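Local coordinates for galacto-N-biose/lacto-N-biose I transporter substrate-binding protein (Bifidobacterium longum, PDB 2Z8F) that binds galacto-N-biose and lacto-N-biose I, the latter here as part of lacto-N-tetraose, and probably delivers them to an ABC transporter for uptake, at residues T19-L24 with D76-G81; L94-Q99 with G119-G124. One frame throughout, in Å; residues are numbered along the deposited sequence.

Interaction 1. Residues T19-L24 with D76-G81; sequences TYMHRL and DLAQVG. With NAG (2-acetamido-2-deoxy-beta-D-glucopyranose), chain C; GAL (beta-D-galactopyranose), chain B.
The amide oxygen OE1 of Q79 is gripped by two donors: the backbone N of R23 lies 2.9 Å from Q79 OE1 and stands well above the amide plane, while a water that accepts from the hydroxyl of Y20, itself also bonded to Q127, donates a second bond. With CG anti to the backbone N (chi1 180°) and the chain extended beyond it, Q79 reaches across to the loop that follows strand 16-22. Its other amide atom turns to the sugar, NE2 of Q79 donating to O4 of galactose at 2.9 Å and also bonding to S290.

R23 crosses Q79 at about a right angle, and its CG rests 3.3 Å from Q79 OE1. Farther out, the guanidinium is turned only 22° from the amide plane, with Q79 NE2 over one face, offset toward the rim. NH1 of R23 makes weak bonds to O3 and O7 of N-acetylglucosamine, and NH2 is held by a salt bridge to E84. NE of R23 donates to a water that in turn donates to the carbonyl O of Q79.

Behind this polar end the strands run parallel. M21 N bonds to L77 O and Q79 N to M21 O, each at 3.0 Å, with Y20 and L77 on one face of the sheet and M21 and A78 on the other. CD1 of Y20 packs 4.0 Å from CB of L77. At the far end T19 N meets OD2 of D76 at 2.9 Å, on the anti lone pair, while OD1 is bonded to S298, and D76 N donates back to T19 OG1. The sheet thus presents one amide whose two ends are committed to different partners, which would hold it from flipping and keep its N-H directed at the galactose.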
# COMPACT_ATOMS: atom_id res chain seq x y z
N THR A 19 -12.88 -16.04 -13.17
CA THR A 19 -11.54 -15.52 -13.41
C THR A 19 -11.18 -14.51 -12.34
O THR A 19 -12.07 -13.76 -11.89
CB THR A 19 -11.41 -14.87 -14.77
OG1 THR A 19 -12.53 -14.00 -15.03
CG2 THR A 19 -11.35 -15.95 -15.84
N TYR A 20 -9.92 -14.52 -11.93
CA TYR A 20 -9.35 -13.61 -10.91
C TYR A 20 -8.04 -13.03 -11.44
O TYR A 20 -7.08 -13.78 -11.68
CB TYR A 20 -9.13 -14.39 -9.60
CG TYR A 20 -8.34 -13.71 -8.49
CD1 TYR A 20 -8.33 -12.32 -8.32
CD2 TYR A 20 -7.62 -14.48 -7.57
CE1 TYR A 20 -7.62 -11.73 -7.27
CE2 TYR A 20 -6.90 -13.91 -6.54
CZ TYR A 20 -6.88 -12.54 -6.39
OH TYR A 20 -6.13 -12.04 -5.34
N MET A 21 -8.01 -11.71 -11.65
CA MET A 21 -6.79 -11.00 -12.03
C MET A 21 -6.24 -10.29 -10.80
O MET A 21 -6.96 -9.56 -10.10
CB MET A 21 -7.04 -9.96 -13.13
CG MET A 21 -5.75 -9.33 -13.63
SD MET A 21 -5.97 -7.97 -14.82
CE MET A 21 -7.59 -7.38 -14.47
N HIS A 22 -4.97 -10.53 -10.52
CA HIS A 22 -4.35 -9.95 -9.34
C HIS A 22 -3.03 -9.26 -9.72
O HIS A 22 -2.50 -9.46 -10.85
CB HIS A 22 -4.07 -11.05 -8.31
CG HIS A 22 -3.01 -12.02 -8.76
ND1 HIS A 22 -1.67 -11.78 -8.60
CD2 HIS A 22 -3.11 -13.20 -9.42
CE1 HIS A 22 -0.97 -12.79 -9.12
NE2 HIS A 22 -1.83 -13.66 -9.63
N ARG A 23 -2.48 -8.49 -8.79
CA ARG A 23 -1.15 -7.95 -8.97
C ARG A 23 -0.25 -8.25 -7.76
O ARG A 23 0.55 -7.42 -7.31
CB ARG A 23 -1.17 -6.47 -9.39
CG ARG A 23 -2.08 -5.57 -8.51
CD ARG A 23 -1.99 -4.12 -9.01
NE ARG A 23 -2.89 -3.19 -8.31
CZ ARG A 23 -2.56 -2.49 -7.22
NH1 ARG A 23 -1.37 -2.65 -6.63
NH2 ARG A 23 -3.46 -1.63 -6.73
N LEU A 24 -0.35 -9.49 -7.26
CA LEU A 24 0.56 -9.95 -6.24
C LEU A 24 1.90 -10.31 -6.87
O LEU A 24 1.93 -10.69 -8.05
CB LEU A 24 -0.05 -11.13 -5.45
CG LEU A 24 -1.38 -10.78 -4.74
CD1 LEU A 24 -1.96 -11.99 -4.01
CD2 LEU A 24 -1.27 -9.59 -3.79
N ASP A 76 -14.04 -11.86 -13.47
CA ASP A 76 -15.06 -11.77 -12.41
C ASP A 76 -14.56 -11.00 -11.19
O ASP A 76 -15.31 -10.20 -10.61
CB ASP A 76 -15.48 -13.18 -11.98
CG ASP A 76 -16.09 -13.94 -13.12
OD1 ASP A 76 -17.29 -13.70 -13.41
OD2 ASP A 76 -15.36 -14.75 -13.75
N LEU A 77 -13.29 -11.25 -10.85
CA LEU A 77 -12.65 -10.73 -9.65
C LEU A 77 -11.38 -10.01 -10.04
O LEU A 77 -10.62 -10.51 -10.88
CB LEU A 77 -12.28 -11.88 -8.71
CG LEU A 77 -13.41 -12.62 -7.99
CD1 LEU A 77 -12.91 -13.89 -7.34
CD2 LEU A 77 -14.04 -11.68 -6.93
N ALA A 78 -11.12 -8.87 -9.41
CA ALA A 78 -9.88 -8.14 -9.68
C ALA A 78 -9.37 -7.43 -8.45
O ALA A 78 -10.16 -6.82 -7.70
CB ALA A 78 -10.11 -7.12 -10.80
N GLN A 79 -8.06 -7.46 -8.25
CA GLN A 79 -7.46 -6.71 -7.14
C GLN A 79 -7.71 -5.21 -7.36
O GLN A 79 -7.45 -4.70 -8.44
CB GLN A 79 -5.96 -6.97 -7.05
CG GLN A 79 -5.29 -6.20 -5.91
CD GLN A 79 -3.85 -6.56 -5.74
OE1 GLN A 79 -3.39 -7.61 -6.22
NE2 GLN A 79 -3.11 -5.71 -5.04
N VAL A 80 -8.22 -4.52 -6.33
CA VAL A 80 -8.49 -3.09 -6.45
C VAL A 80 -8.06 -2.51 -5.11
O VAL A 80 -8.53 -2.95 -4.05
CB VAL A 80 -10.00 -2.83 -6.66
CG1 VAL A 80 -10.32 -1.33 -6.59
CG2 VAL A 80 -10.46 -3.42 -8.00
N GLY A 81 -7.15 -1.54 -5.17
CA GLY A 81 -6.61 -0.95 -3.95
C GLY A 81 -7.74 -0.25 -3.23
O GLY A 81 -8.69 0.20 -3.88
C1 NAG C . 2.95 0.18 -6.42
C2 NAG C . 1.79 -0.50 -5.70
C3 NAG C . 2.18 -1.75 -4.90
C4 NAG C . 3.10 -2.66 -5.75
C5 NAG C . 4.25 -1.80 -6.28
C6 NAG C . 5.30 -2.64 -7.01
C7 NAG C . -0.15 0.72 -4.95
C8 NAG C . -0.69 1.74 -3.98
N2 NAG C . 1.15 0.50 -4.83
O3 NAG C . 0.91 -2.30 -4.57
O4 NAG C . 3.62 -3.68 -4.93
O5 NAG C . 3.70 -0.81 -7.12
O6 NAG C . 4.72 -3.18 -8.17
O7 NAG C . -0.92 0.16 -5.73
C1 GAL B . 0.89 -3.10 -3.38
C2 GAL B . -0.55 -3.14 -2.89
C3 GAL B . -0.66 -4.09 -1.71
C4 GAL B . -0.11 -5.48 -2.10
C5 GAL B . 1.33 -5.35 -2.62
C6 GAL B . 1.89 -6.67 -3.15
O2 GAL B . -0.91 -1.83 -2.44
O3 GAL B . -2.00 -4.16 -1.33
O4 GAL B . -0.98 -5.99 -3.06
O5 GAL B . 1.36 -4.42 -3.70
O6 GAL B . 3.29 -6.55 -3.32
O HOH W 1 -14.97 -15.33 -16.16
O HOH W 2 -5.12 -9.54 -5.07
O HOH W 3 -5.58 -2.66 -9.09

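Interaction 2. Residues L94-Q99 with G119-G124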
# COMPACT_ATOMS: atom_id res chain seq x y z
N LEU A 94 -17.94 -1.78 -10.95
CA LEU A 94 -18.16 -2.77 -9.90
C LEU A 94 -19.58 -3.31 -9.85
O LEU A 94 -20.51 -2.69 -10.38
CB LEU A 94 -17.81 -2.16 -8.53
CG LEU A 94 -16.43 -1.49 -8.45
CD1 LEU A 94 -16.13 -1.04 -7.04
CD2 LEU A 94 -15.33 -2.44 -8.93
N GLN A 95 -19.73 -4.45 -9.19
CA GLN A 95 -21.03 -5.06 -8.92
C GLN A 95 -21.32 -5.10 -7.42
O GLN A 95 -20.49 -5.55 -6.63
CB GLN A 95 -21.04 -6.50 -9.46
CG GLN A 95 -22.41 -7.11 -9.34
CD GLN A 95 -22.56 -8.47 -10.01
OE1 GLN A 95 -23.41 -9.24 -9.60
NE2 GLN A 95 -21.76 -8.75 -11.03
N ASP A 96 -22.49 -4.59 -7.03
CA ASP A 96 -22.97 -4.64 -5.65
C ASP A 96 -23.12 -6.10 -5.23
O ASP A 96 -23.91 -6.84 -5.82
CB ASP A 96 -24.32 -3.92 -5.59
CG ASP A 96 -24.99 -3.99 -4.23
OD1 ASP A 96 -24.48 -4.69 -3.34
OD2 ASP A 96 -26.07 -3.35 -4.07
N VAL A 97 -22.33 -6.52 -4.25
CA VAL A 97 -22.36 -7.90 -3.73
C VAL A 97 -22.65 -7.90 -2.23
O VAL A 97 -22.21 -8.80 -1.48
CB VAL A 97 -21.05 -8.68 -4.03
CG1 VAL A 97 -20.97 -9.05 -5.52
CG2 VAL A 97 -19.81 -7.90 -3.61
N THR A 98 -23.38 -6.88 -1.78
CA THR A 98 -23.69 -6.75 -0.36
C THR A 98 -24.25 -8.02 0.28
O THR A 98 -23.81 -8.41 1.38
CB THR A 98 -24.67 -5.58 -0.14
OG1 THR A 98 -24.09 -4.38 -0.68
CG2 THR A 98 -24.93 -5.35 1.35
N GLN A 99 -25.20 -8.66 -0.40
CA GLN A 99 -25.86 -9.84 0.16
C GLN A 99 -24.90 -11.03 0.33
O GLN A 99 -25.18 -11.96 1.10
CB GLN A 99 -27.07 -10.24 -0.68
CG GLN A 99 -26.77 -10.74 -2.09
CD GLN A 99 -27.94 -11.56 -2.65
OE1 GLN A 99 -28.63 -12.28 -1.92
NE2 GLN A 99 -28.15 -11.45 -3.96
N GLY A 119 -21.46 3.79 0.20
CA GLY A 119 -22.87 4.05 0.51
C GLY A 119 -23.56 2.86 1.15
O GLY A 119 -24.74 2.61 0.88
N GLY A 120 -22.83 2.14 2.00
CA GLY A 120 -23.37 1.00 2.72
C GLY A 120 -23.60 -0.20 1.82
O GLY A 120 -24.30 -1.15 2.20
N LYS A 121 -23.05 -0.15 0.61
CA LYS A 121 -23.06 -1.32 -0.27
C LYS A 121 -21.64 -1.86 -0.40
O LYS A 121 -20.69 -1.09 -0.47
CB LYS A 121 -23.63 -0.96 -1.64
CG LYS A 121 -25.12 -0.67 -1.60
CD LYS A 121 -25.61 -0.09 -2.92
CE LYS A 121 -27.13 0.05 -2.92
NZ LYS A 121 -27.65 0.72 -4.16
N ALA A 122 -21.51 -3.19 -0.43
CA ALA A 122 -20.19 -3.82 -0.51
C ALA A 122 -19.89 -4.29 -1.93
O ALA A 122 -20.80 -4.73 -2.65
CB ALA A 122 -20.08 -4.99 0.48
N TYR A 123 -18.62 -4.19 -2.31
CA TYR A 123 -18.21 -4.44 -3.70
C TYR A 123 -17.15 -5.51 -3.82
O TYR A 123 -16.61 -5.73 -4.90
CB TYR A 123 -17.83 -3.13 -4.41
CG TYR A 123 -19.04 -2.24 -4.55
CD1 TYR A 123 -19.94 -2.41 -5.61
CD2 TYR A 123 -19.33 -1.26 -3.58
CE1 TYR A 123 -21.08 -1.61 -5.73
CE2 TYR A 123 -20.48 -0.47 -3.69
CZ TYR A 123 -21.34 -0.65 -4.76
OH TYR A 123 -22.47 0.12 -4.87
N GLY A 124 -16.89 -6.19 -2.71
CA GLY A 124 -15.93 -7.32 -2.68
C GLY A 124 -15.53 -7.67 -1.27
O GLY A 124 -16.33 -7.53 -0.32
O HOH W 4 -26.98 -1.63 -5.99
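OG1 of T98 accepts the backbone N-H of A122 at 2.9 Å, and the same hydroxyl donates a hydrogen bond to OD1 of D96, at 2.7 Å from T98 OG1. T98 carries OG1 anti to its carbonyl carbon (chi1 -57°), a rotamer that sets the hydroxyl between the strand and D96. D96 in turn has CG anti to the backbone N (chi1 175°), and its OD1 takes a second bond, from T98 N, at 169° and nearly along the C-O axis; T98 OG1 approaches on the syn side, tilted out of the carboxylate plane. An alanine in place of D96 would probably leave the T98 hydroxyl and backbone N without their shared acceptor, with A122 N-H alone to fix the hydroxyl within this contact, and K121 without its water-linked partner.

The other carboxylate oxygen faces K121, whose extended chain crosses D96 at about a right angle. CD of K121 passes 3.5 Å from D96 OD2, but NZ stops short of a salt bridge, and a water joins the two charges.

On the backbone, V97 N donates to A122 O at 2.8 Å. CG2 of V97 sits 3.5 Å from the backbone N of G124. The Y123 ring runs alongside the chain leading to the helix, its CD1 and CE1 doing the touching: CD1 is 3.6 Å from CB of L94, the two side chains crossing at about a right angle, and CE1 is 3.5 Å from D96 N. F89 meets the same ring edge-to-face. OD1 of D96, bonded to the backbone N two residues on, forms an Asx turn, here leading into the helix 98-104 and tying its start to strand 121-126.

Overall arrangement
Both contacts reach the same mixed sheet of the bilobed periplasmic-binding-protein fold, with their centres about 16 Å apart and nearest atoms about 5 Å apart, so they do not touch. Interaction 1 comes first along the chain and is complete before interaction 2 begins. It pairs strands 16-22 and 77-81, whereas interaction 2, partly buried, joins the start of helix 98-104 to strand 121-126, next to the outermost strand 117-118. Strand 290-294 runs between 77-81 and 121-126 and is packed by side chains of both contacts, as is helix 301-311. The more buried interaction 1 ends at the sugar; interaction 2 lies farther out in the same lobe.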